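Local coordinates for PKS_KS domain-containing protein (Photorhabdus luminescens subsp. laumondii, PDB 6SMO) that probably catalyses the condensation steps of polyketide or fatty-acid chain building as a beta-ketoacyl-[acyl-carrier-protein] synthase, and holds a penta-oxo dodecanal chain here, at residues Arg94-Phe99 and Ile127-Ala132; Asp102-Ala107 and Lys176-Ser181; Val326-Ala331 and Gln389-Thr394. All blocks are in the same frame, centred on the assembly; numbering follows the deposited sequence.

Contact 1 of 3, residues Arg94-Phe99 and Ile127-Ala132; sequences RKYLQF and IATAIA. With LKZ (3,5,7,9,11-pentakis(oxidanylidene)dodecanal), chain H.
Tyr-96 lays one face of its ring against Ala-132, which joins the start of helix 95-111 to the loop leaving strand 123-128. The geometry is that of a CH-pi contact: Ala-132 CA stands 3.8 Å from the centroid of the Tyr-96 ring and only 4° off its normal. Ala-132 CB continues the contact, 3.9 Å from Tyr-96 CE2, while the carbonyl carbon of Ala-132 lies nearer the CG end. The ring reaches this position because Tyr-96 CG is anti to the backbone N (chi1 163°), which extends the side chain from the helix toward the loop.

Thr-129 crosses the tyrosine side chain at about a right angle. Its OG1 comes obliquely to 3.4 Å from Tyr-96 CE1, and its methyl CG2 sits 3.5 Å from Tyr-96 OH. The hydroxyl has work within its own loop: Thr-129 OG1 accepts from Ala-132 N at 3.0 Å (N-H...O 135°), an ST motif that curls residues 129-132 back toward the ring, and it is also bonded to Ser-218 O.

This turn follows a strand of the central sheet of the thiolase-like ketosynthase fold, and it lines the ligand pocket. Ala-130 CB approaches LKZ C8 to 3.7 Å, and Ile-131 CG2 packs against C23 of the same polyketone chain. The two carboxylate oxygens of Glu-219 hold the backbone N of Ala-130 and of Ile-131, and Ile-131 also packs on Trp-133 of the neighbouring Ketoacyl_synth_N domain-containing chain.

At the phenol end, a water donates to Tyr-96 OH (3.0 Å from the water oxygen) and to Ile-127 O (2.8 Å), bridging helix and strand. Tyr-96 OH is bonded to Phe-167 O as well, so two partners fix its position.

Contact 2 of 3, residues Asp102-Ala107 and Lys176-Ser181; sequences DAAEMA and KKYGAS
The ring of Tyr-178 has Glu-105 OE1 at its edge, in the ring plane, and the aliphatic chain of its own neighbour Lys-177 over one face, with Lys-177 CG 4.0 Å above the Tyr-178 ring plane and over its centre. Ala-104 CB approaches obliquely, 4.0 Å from Tyr-178 CE2. The other flat group, the carboxylate of Glu-105, is turned 47° against the ring.

Across the contact there is one hydrogen bond: Tyr-178 OH donates to Glu-105 OE1 at 2.9 Å. The hydroxyl meets that oxygen from above the carboxylate, 59° out of its plane. Glu-105 extends with CG anti to its backbone N and then bends at chi2 (58°), which folds the carboxylate back to the tyrosine while OE2 makes a weak bond to Gln-109 NE2 on the same helix. Lys-177 runs across Glu-105 at about a right angle, extended through chi3, which carries Lys-177 CE to 3.4 Å from Glu-105 OE1. The bend at chi4 then leaves Lys-177 NZ 4.5 Å from that oxygen, beyond a salt bridge.

In the N-terminal half of the thiolase-like ketosynthase fold, this side-chain contact joins the middle of helix 95-111 to the C-terminal end of helix 169-178. Tyr-178 also rests on Phe-123 of strand 123-128, and Ala-103 and Ala-107 turn to strand 263-271, so the helix pair is seated on the central sheet.

Chemically, a neutral phenol donates to a carboxylate that is probably charged, and the nearby ammonium of Lys-177 would be expected to favour that charge through space without fixing the carboxylate by a direct bond.

Contact 3 of 3, residues Val326-Ala331 and Gln389-Thr394; sequences VNYISA and QYVHPT
Apolar contact carries most of the meeting between Tyr-328 and Val-391. The closest pair is Tyr-328 CE1 and Val-391 CG1 at 3.6 Å, and the second methyl, Val-391 CG2, lies 4.1 Å from Tyr-328 CD1. Both methyls lie on the same side of the ring plane, nearest its CD1-CE1 bond, with CG1 coming in obliquely. The side chains slide past each other in opposite directions: Tyr-328 CG is anti to the backbone N (chi1 171°), sending the ring across toward the second segment, while Val-391 presents its branched end to it. On the opposite side, Ser-330 N lies 4.0 Å from the plane of the Tyr-328 ring, offset toward the rim.

Polar links between the two segments are indirect. Tyr-328 OH and His-392 NE2 are 4.4 Å apart, with no hydrogen bond between them. The imidazole is instead engaged locally, His-392 ND1 making a weak but nearly straight bond (173°) to Pro-393 O at 3.4 Å. Two residues outside tie the segments together. Asn-361 ND2 is bonded to both Tyr-328 OH and His-392 O. Glu-385 takes His-392 N with OE2, and its OE1 makes a weak bond to Tyr-328 OH. The buried phenol oxygen is thus satisfied by an amide and, more weakly, a carboxylate.

In the C-terminal half of the thiolase-like ketosynthase fold, strand 326-330 runs in the central sheet between strands 420-427 and 360-361, parallel to both, while 390-391 belongs to a separate two-stranded antiparallel pair with 414-415. Helix 372-388 leads into that short strand and packs through Leu-382 on Tyr-328, so the tyrosine lies where sheet, helix and short strand converge.

Contacts 1 and 2 share helix 95-111, whose start serves residues 94-99 and whose middle serves 102-107; their centres are 14 Å apart. Their segments alternate along the chain, so the helix is tied first to the turn after strand 123-128 and then to helix 169-178, all within the N-terminal half of the ketosynthase. Contact 3 follows in the C-terminal half, with its centre 27 Å from contact 1 and 29 Å from contact 2. Contacts 1 and 3 reach the same mixed sheet from opposite sides of the chain's centre. Contact 1 alone includes residues of the polyketone pocket; contact 2 joins two helices, and contact 3 joins a strand of the sheet to the short strand 390-391.

Contact 1 of 3, residues Arg94-Phe99 and Ile127-Ala132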
loop_
_atom_site.group_PDB
_atom_site.type_symbol
_atom_site.label_atom_id
_atom_site.label_comp_id
_atom_site.label_asym_id
_atom_site.label_seq_id
_atom_site.Cartn_x
_atom_site.Cartn_y
_atom_site.Cartn_z
ATOM N N ARG B 94 -16.136 11.477 5.963
ATOM C CA ARG B 94 -15.926 10.528 4.834
ATOM C C ARG B 94 -15.244 11.261 3.669
ATOM O O ARG B 94 -15.681 11.076 2.516
ATOM C CB ARG B 94 -17.261 9.911 4.396
ATOM C CG ARG B 94 -17.845 8.907 5.380
ATOM C CD ARG B 94 -17.257 7.518 5.206
ATOM N NE ARG B 94 -18.108 6.479 5.774
ATOM C CZ ARG B 94 -18.179 6.159 7.066
ATOM N NH1 ARG B 94 -17.447 6.799 7.964
ATOM N NH2 ARG B 94 -18.989 5.191 7.457
ATOM N N LYS B 95 -14.208 12.053 3.966
ATOM C CA LYS B 95 -13.468 12.889 2.978
ATOM C C LYS B 95 -12.788 11.992 1.937
ATOM O O LYS B 95 -12.824 12.352 0.743
ATOM C CB LYS B 95 -12.423 13.762 3.679
ATOM C CG LYS B 95 -12.962 15.022 4.344
ATOM C CD LYS B 95 -12.054 15.543 5.441
ATOM C CE LYS B 95 -11.972 17.054 5.499
ATOM N NZ LYS B 95 -10.861 17.502 6.372
ATOM N N TYR B 96 -12.182 10.884 2.379
ATOM C CA TYR B 96 -11.452 9.908 1.524
ATOM C C TYR B 96 -12.353 9.460 0.367
ATOM O O TYR B 96 -11.891 9.469 -0.791
ATOM C CB TYR B 96 -10.968 8.707 2.346
ATOM C CG TYR B 96 -10.598 7.501 1.519
ATOM C CD1 TYR B 96 -9.568 7.560 0.594
ATOM C CD2 TYR B 96 -11.285 6.304 1.648
ATOM C CE1 TYR B 96 -9.228 6.461 -0.179
ATOM C CE2 TYR B 96 -10.955 5.195 0.885
ATOM C CZ TYR B 96 -9.922 5.274 -0.033
ATOM O OH TYR B 96 -9.590 4.187 -0.790
ATOM N N LEU B 97 -13.597 9.079 0.678
ATOM C CA LEU B 97 -14.611 8.624 -0.312
ATOM C C LEU B 97 -15.120 9.825 -1.123
ATOM O O LEU B 97 -15.319 9.663 -2.343
ATOM C CB LEU B 97 -15.755 7.918 0.427
ATOM C CG LEU B 97 -16.864 7.327 -0.445
ATOM C CD1 LEU B 97 -16.298 6.508 -1.597
ATOM C CD2 LEU B 97 -17.805 6.474 0.392
ATOM N N GLN B 98 -15.309 10.981 -0.476
ATOM C CA GLN B 98 -15.862 12.215 -1.102
ATOM C C GLN B 98 -14.913 12.715 -2.201
ATOM O O GLN B 98 -15.396 12.944 -3.327
ATOM C CB GLN B 98 -16.093 13.308 -0.055
ATOM C CG GLN B 98 -16.996 14.434 -0.546
ATOM C CD GLN B 98 -16.730 15.743 0.156
ATOM O OE1 GLN B 98 -16.773 15.837 1.381
ATOM N NE2 GLN B 98 -16.459 16.777 -0.625
ATOM N N PHE B 99 -13.622 12.879 -1.884
ATOM C CA PHE B 99 -12.586 13.431 -2.800
ATOM C C PHE B 99 -12.424 12.522 -4.025
ATOM O O PHE B 99 -12.176 13.052 -5.128
ATOM C CB PHE B 99 -11.240 13.607 -2.088
ATOM C CG PHE B 99 -11.215 14.601 -0.952
ATOM C CD1 PHE B 99 -12.137 15.636 -0.870
ATOM C CD2 PHE B 99 -10.234 14.518 0.026
ATOM C CE1 PHE B 99 -12.094 16.545 0.176
ATOM C CE2 PHE B 99 -10.191 15.431 1.069
ATOM C CZ PHE B 99 -11.121 16.443 1.142
ATOM N N ILE B 127 -7.845 3.047 -7.797
ATOM C CA ILE B 127 -7.727 4.200 -6.853
ATOM C C ILE B 127 -6.977 3.724 -5.606
ATOM O O ILE B 127 -7.519 2.869 -4.878
ATOM C CB ILE B 127 -9.111 4.791 -6.513
ATOM C CG1 ILE B 127 -9.815 5.320 -7.767
ATOM C CG2 ILE B 127 -8.992 5.865 -5.440
ATOM C CD1 ILE B 127 -11.280 5.636 -7.572
ATOM N N ALA B 128 -5.779 4.271 -5.378
ATOM C CA ALA B 128 -4.856 3.895 -4.282
ATOM C C ALA B 128 -5.075 4.806 -3.068
ATOM O O ALA B 128 -5.706 5.872 -3.220
ATOM C CB ALA B 128 -3.432 3.974 -4.770
ATOM N N THR B 129 -4.565 4.387 -1.908
ATOM C CA THR B 129 -4.622 5.135 -0.624
ATOM C C THR B 129 -3.573 4.566 0.336
ATOM O O THR B 129 -3.272 3.362 0.229
ATOM C CB THR B 129 -6.025 5.074 -0.006
ATOM O OG1 THR B 129 -6.106 6.079 1.005
ATOM C CG2 THR B 129 -6.358 3.721 0.586
ATOM N N ALA B 130 -3.077 5.395 1.249
ATOM C CA ALA B 130 -2.104 4.954 2.267
ATOM C C ALA B 130 -2.843 4.552 3.553
ATOM O O ALA B 130 -2.493 3.503 4.100
ATOM C CB ALA B 130 -1.106 6.054 2.509
ATOM N N ILE B 131 -3.850 5.325 3.984
ATOM C CA ILE B 131 -4.582 5.021 5.256
ATOM C C ILE B 131 -6.092 4.916 5.034
ATOM O O ILE B 131 -6.789 4.663 6.008
ATOM C CB ILE B 131 -4.284 6.065 6.349
ATOM C CG1 ILE B 131 -5.229 7.260 6.251
ATOM C CG2 ILE B 131 -2.838 6.499 6.333
ATOM C CD1 ILE B 131 -4.643 8.537 6.774
ATOM N N ALA B 132 -6.574 5.158 3.819
ATOM C CA ALA B 132 -8.015 5.107 3.467
ATOM C C ALA B 132 -8.812 5.993 4.439
ATOM O O ALA B 132 -8.375 7.139 4.668
ATOM C CB ALA B 132 -8.487 3.672 3.466
HETATM C C4 LKZ H . -0.140 6.568 10.133
HETATM C C5 LKZ H . 0.051 5.399 9.200
HETATM C C6 LKZ H . -0.221 5.637 7.712
HETATM C C7 LKZ H . 1.094 5.588 6.964
HETATM C C8 LKZ H . 1.104 5.708 5.435
HETATM C C10 LKZ H . 5.241 8.182 3.410
HETATM C C22 LKZ H . -1.500 6.423 10.786
HETATM C C11 LKZ H . 4.233 9.119 2.794
HETATM O O19 LKZ H . 4.136 10.286 3.128
HETATM C C3 LKZ H . 4.426 6.945 3.737
HETATM O O23 LKZ H . 4.777 5.850 3.334
HETATM C C2 LKZ H . 3.093 7.154 4.468
HETATM C C9 LKZ H . 2.571 5.822 5.008
HETATM O O20 LKZ H . 3.319 4.880 5.183
HETATM O O21 LKZ H . 2.132 5.506 7.583
HETATM O O22 LKZ H . 0.382 4.311 9.643
HETATM O O24 LKZ H . -1.646 5.910 11.886
HETATM C C23 LKZ H . -2.674 6.961 9.991
HETATM O O HOH W 1 -9.730 2.471 -3.203
#

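Contact 2 of 3, residues Asp102-Ala107 and Lys176-Ser181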
loop_
_atom_site.group_PDB
_atom_site.type_symbol
_atom_site.label_atom_id
_atom_site.label_comp_id
_atom_site.label_asym_id
_atom_site.label_seq_id
_atom_site.Cartn_x
_atom_site.Cartn_y
_atom_site.Cartn_z
ATOM N N ASP B 102 -15.564 13.038 -6.327
ATOM C CA ASP B 102 -15.504 14.409 -6.903
ATOM C C ASP B 102 -14.477 14.441 -8.043
ATOM O O ASP B 102 -14.820 14.949 -9.128
ATOM C CB ASP B 102 -15.171 15.454 -5.834
ATOM C CG ASP B 102 -16.256 15.643 -4.787
ATOM O OD1 ASP B 102 -17.425 15.323 -5.084
ATOM O OD2 ASP B 102 -15.922 16.109 -3.679
ATOM N N ALA B 103 -13.272 13.919 -7.795
ATOM C CA ALA B 103 -12.141 13.882 -8.754
ATOM C C ALA B 103 -12.503 13.008 -9.961
ATOM O O ALA B 103 -12.197 13.417 -11.098
ATOM C CB ALA B 103 -10.894 13.382 -8.065
ATOM N N ALA B 104 -13.130 11.852 -9.720
ATOM C CA ALA B 104 -13.565 10.884 -10.756
ATOM C C ALA B 104 -14.585 11.546 -11.691
ATOM O O ALA B 104 -14.468 11.354 -12.918
ATOM C CB ALA B 104 -14.134 9.646 -10.108
ATOM N N GLU B 105 -15.539 12.296 -11.128
ATOM C CA GLU B 105 -16.606 13.013 -11.879
ATOM C C GLU B 105 -15.961 14.040 -12.819
ATOM O O GLU B 105 -16.358 14.085 -14.000
ATOM C CB GLU B 105 -17.591 13.676 -10.910
ATOM C CG GLU B 105 -18.805 14.288 -11.590
ATOM C CD GLU B 105 -19.636 13.314 -12.409
ATOM O OE1 GLU B 105 -19.945 12.222 -11.890
ATOM O OE2 GLU B 105 -19.963 13.646 -13.566
ATOM N N MET B 106 -15.000 14.819 -12.311
ATOM C CA MET B 106 -14.267 15.870 -13.070
ATOM C C MET B 106 -13.427 15.226 -14.179
ATOM O O MET B 106 -13.406 15.783 -15.295
ATOM C CB MET B 106 -13.353 16.677 -12.142
ATOM C CG MET B 106 -14.113 17.591 -11.207
ATOM S SD MET B 106 -13.059 18.328 -9.938
ATOM C CE MET B 106 -14.152 19.615 -9.338
ATOM N N ALA B 107 -12.767 14.102 -13.880
ATOM C CA ALA B 107 -11.845 13.382 -14.789
ATOM C C ALA B 107 -12.623 12.766 -15.959
ATOM O O ALA B 107 -12.133 12.855 -17.102
ATOM C CB ALA B 107 -11.080 12.332 -14.021
ATOM N N LYS B 176 -18.799 1.291 -9.457
ATOM C CA LYS B 176 -20.281 1.156 -9.421
ATOM C C LYS B 176 -20.928 2.273 -10.252
ATOM O O LYS B 176 -21.877 1.970 -11.000
ATOM C CB LYS B 176 -20.794 1.196 -7.977
ATOM C CG LYS B 176 -20.845 -0.150 -7.267
ATOM C CD LYS B 176 -22.157 -0.885 -7.457
ATOM C CE LYS B 176 -23.267 -0.356 -6.572
ATOM N NZ LYS B 176 -24.569 -0.988 -6.887
ATOM N N LYS B 177 -20.425 3.506 -10.126
ATOM C CA LYS B 177 -21.054 4.738 -10.678
ATOM C C LYS B 177 -20.976 4.746 -12.212
ATOM O O LYS B 177 -21.979 5.138 -12.839
ATOM C CB LYS B 177 -20.390 5.991 -10.096
ATOM C CG LYS B 177 -21.152 7.289 -10.329
ATOM C CD LYS B 177 -20.545 8.491 -9.634
ATOM C CE LYS B 177 -21.309 9.774 -9.886
ATOM N NZ LYS B 177 -22.609 9.794 -9.174
ATOM N N TYR B 178 -19.837 4.343 -12.789
ATOM C CA TYR B 178 -19.544 4.435 -14.246
ATOM C C TYR B 178 -19.525 3.045 -14.898
ATOM O O TYR B 178 -19.218 2.967 -16.105
ATOM C CB TYR B 178 -18.225 5.182 -14.469
ATOM C CG TYR B 178 -18.145 6.506 -13.752
ATOM C CD1 TYR B 178 -18.959 7.567 -14.117
ATOM C CD2 TYR B 178 -17.271 6.696 -12.695
ATOM C CE1 TYR B 178 -18.902 8.784 -13.457
ATOM C CE2 TYR B 178 -17.200 7.906 -12.024
ATOM C CZ TYR B 178 -18.018 8.954 -12.406
ATOM O OH TYR B 178 -17.950 10.146 -11.745
ATOM N N GLY B 179 -19.851 1.991 -14.140
ATOM C CA GLY B 179 -20.043 0.619 -14.653
ATOM C C GLY B 179 -18.749 -0.007 -15.147
ATOM O O GLY B 179 -18.734 -0.496 -16.293
ATOM N N ALA B 180 -17.706 -0.002 -14.311
ATOM C CA ALA B 180 -16.396 -0.645 -14.576
ATOM C C ALA B 180 -16.472 -2.128 -14.194
ATOM O O ALA B 180 -16.673 -2.414 -12.997
ATOM C CB ALA B 180 -15.310 0.065 -13.806
ATOM N N SER B 181 -16.324 -3.028 -15.174
ATOM C CA SER B 181 -16.420 -4.503 -15.004
ATOM C C SER B 181 -15.034 -5.161 -15.053
ATOM O O SER B 181 -14.928 -6.315 -14.600
ATOM C CB SER B 181 -17.344 -5.109 -16.027
ATOM O OG SER B 181 -18.601 -4.448 -16.028
#

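Contact 3 of 3, residues Val326-Ala331 and Gln389-Thr394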
loop_
_atom_site.group_PDB
_atom_site.type_symbol
_atom_site.label_atom_id
_atom_site.label_comp_id
_atom_site.label_asym_id
_atom_site.label_seq_id
_atom_site.Cartn_x
_atom_site.Cartn_y
_atom_site.Cartn_z
ATOM N N VAL B 326 15.543 13.280 -21.469
ATOM C CA VAL B 326 14.922 13.730 -20.185
ATOM C C VAL B 326 15.395 15.161 -19.895
ATOM O O VAL B 326 16.600 15.334 -19.621
ATOM C CB VAL B 326 15.259 12.781 -19.017
ATOM C CG1 VAL B 326 14.668 13.269 -17.703
ATOM C CG2 VAL B 326 14.817 11.352 -19.298
ATOM N N ASN B 327 14.481 16.139 -19.952
ATOM C CA ASN B 327 14.783 17.582 -19.738
ATOM C C ASN B 327 13.819 18.191 -18.707
ATOM O O ASN B 327 13.721 19.431 -18.667
ATOM C CB ASN B 327 14.766 18.357 -21.060
ATOM C CG ASN B 327 13.384 18.496 -21.668
ATOM O OD1 ASN B 327 12.499 17.680 -21.421
ATOM N ND2 ASN B 327 13.192 19.530 -22.470
ATOM N N TYR B 328 13.152 17.366 -17.892
ATOM C CA TYR B 328 12.294 17.818 -16.763
ATOM C C TYR B 328 11.992 16.644 -15.823
ATOM O O TYR B 328 11.757 15.523 -16.312
ATOM C CB TYR B 328 10.993 18.446 -17.270
ATOM C CG TYR B 328 9.997 18.725 -16.174
ATOM C CD1 TYR B 328 10.244 19.698 -15.218
ATOM C CD2 TYR B 328 8.826 17.992 -16.064
ATOM C CE1 TYR B 328 9.346 19.950 -14.193
ATOM C CE2 TYR B 328 7.918 18.234 -15.046
ATOM C CZ TYR B 328 8.178 19.214 -14.107
ATOM O OH TYR B 328 7.283 19.450 -13.104
ATOM N N ILE B 329 11.997 16.909 -14.511
ATOM C CA ILE B 329 11.747 15.909 -13.428
ATOM C C ILE B 329 10.770 16.515 -12.413
ATOM O O ILE B 329 11.095 17.572 -11.841
ATOM C CB ILE B 329 13.073 15.477 -12.763
ATOM C CG1 ILE B 329 14.039 14.836 -13.764
ATOM C CG2 ILE B 329 12.815 14.559 -11.577
ATOM C CD1 ILE B 329 15.487 14.869 -13.334
ATOM N N SER B 330 9.617 15.869 -12.207
ATOM C CA SER B 330 8.642 16.173 -11.125
ATOM C C SER B 330 9.001 15.342 -9.887
ATOM O O SER B 330 8.410 14.261 -9.707
ATOM C CB SER B 330 7.225 15.914 -11.571
ATOM O OG SER B 330 6.312 16.115 -10.501
ATOM N N ALA B 331 9.942 15.826 -9.071
ATOM C CA ALA B 331 10.503 15.093 -7.912
ATOM C C ALA B 331 9.453 14.985 -6.800
ATOM O O ALA B 331 8.520 15.813 -6.774
ATOM C CB ALA B 331 11.757 15.769 -7.415
ATOM N N GLN B 389 3.258 23.422 -21.800
ATOM C CA GLN B 389 4.718 23.670 -21.965
ATOM C C GLN B 389 5.180 24.712 -20.938
ATOM O O GLN B 389 5.958 25.614 -21.311
ATOM C CB GLN B 389 5.027 24.120 -23.396
ATOM C CG GLN B 389 4.722 23.070 -24.456
ATOM C CD GLN B 389 5.747 21.963 -24.498
ATOM O OE1 GLN B 389 5.810 21.111 -23.614
ATOM N NE2 GLN B 389 6.558 21.959 -25.543
ATOM N N TYR B 390 4.703 24.589 -19.696
ATOM C CA TYR B 390 5.058 25.456 -18.542
ATOM C C TYR B 390 5.513 24.568 -17.380
ATOM O O TYR B 390 5.040 23.419 -17.282
ATOM C CB TYR B 390 3.874 26.338 -18.136
ATOM C CG TYR B 390 4.201 27.394 -17.110
ATOM C CD1 TYR B 390 4.651 28.647 -17.494
ATOM C CD2 TYR B 390 4.069 27.141 -15.754
ATOM C CE1 TYR B 390 4.957 29.623 -16.559
ATOM C CE2 TYR B 390 4.372 28.105 -14.805
ATOM C CZ TYR B 390 4.817 29.352 -15.209
ATOM O OH TYR B 390 5.116 30.308 -14.281
ATOM N N VAL B 391 6.403 25.092 -16.535
ATOM C CA VAL B 391 6.961 24.385 -15.345
ATOM C C VAL B 391 6.679 25.236 -14.101
ATOM O O VAL B 391 7.167 26.383 -14.051
ATOM C CB VAL B 391 8.467 24.107 -15.522
ATOM C CG1 VAL B 391 9.081 23.505 -14.270
ATOM C CG2 VAL B 391 8.737 23.214 -16.722
ATOM N N HIS B 392 5.915 24.696 -13.144
ATOM C CA HIS B 392 5.573 25.368 -11.861
ATOM C C HIS B 392 6.824 25.428 -10.988
ATOM O O HIS B 392 7.667 24.536 -11.052
ATOM C CB HIS B 392 4.382 24.685 -11.167
ATOM C CG HIS B 392 4.680 23.352 -10.563
ATOM N ND1 HIS B 392 5.489 23.204 -9.451
ATOM C CD2 HIS B 392 4.253 22.111 -10.885
ATOM C CE1 HIS B 392 5.565 21.928 -9.130
ATOM N NE2 HIS B 392 4.817 21.237 -9.996
ATOM N N PRO B 393 6.988 26.484 -10.157
ATOM C CA PRO B 393 8.176 26.628 -9.317
ATOM C C PRO B 393 8.080 25.888 -7.976
ATOM O O PRO B 393 6.984 25.545 -7.571
ATOM C CB PRO B 393 8.212 28.141 -9.074
ATOM C CG PRO B 393 6.748 28.534 -9.017
ATOM C CD PRO B 393 6.047 27.603 -9.989
ATOM N N THR B 394 9.230 25.660 -7.336
ATOM C CA THR B 394 9.352 25.233 -5.917
ATOM C C THR B 394 9.410 26.496 -5.049
ATOM O O THR B 394 10.487 27.121 -5.001
ATOM C CB THR B 394 10.585 24.344 -5.700
ATOM O OG1 THR B 394 10.630 23.369 -6.741
ATOM C CG2 THR B 394 10.581 23.650 -4.355
#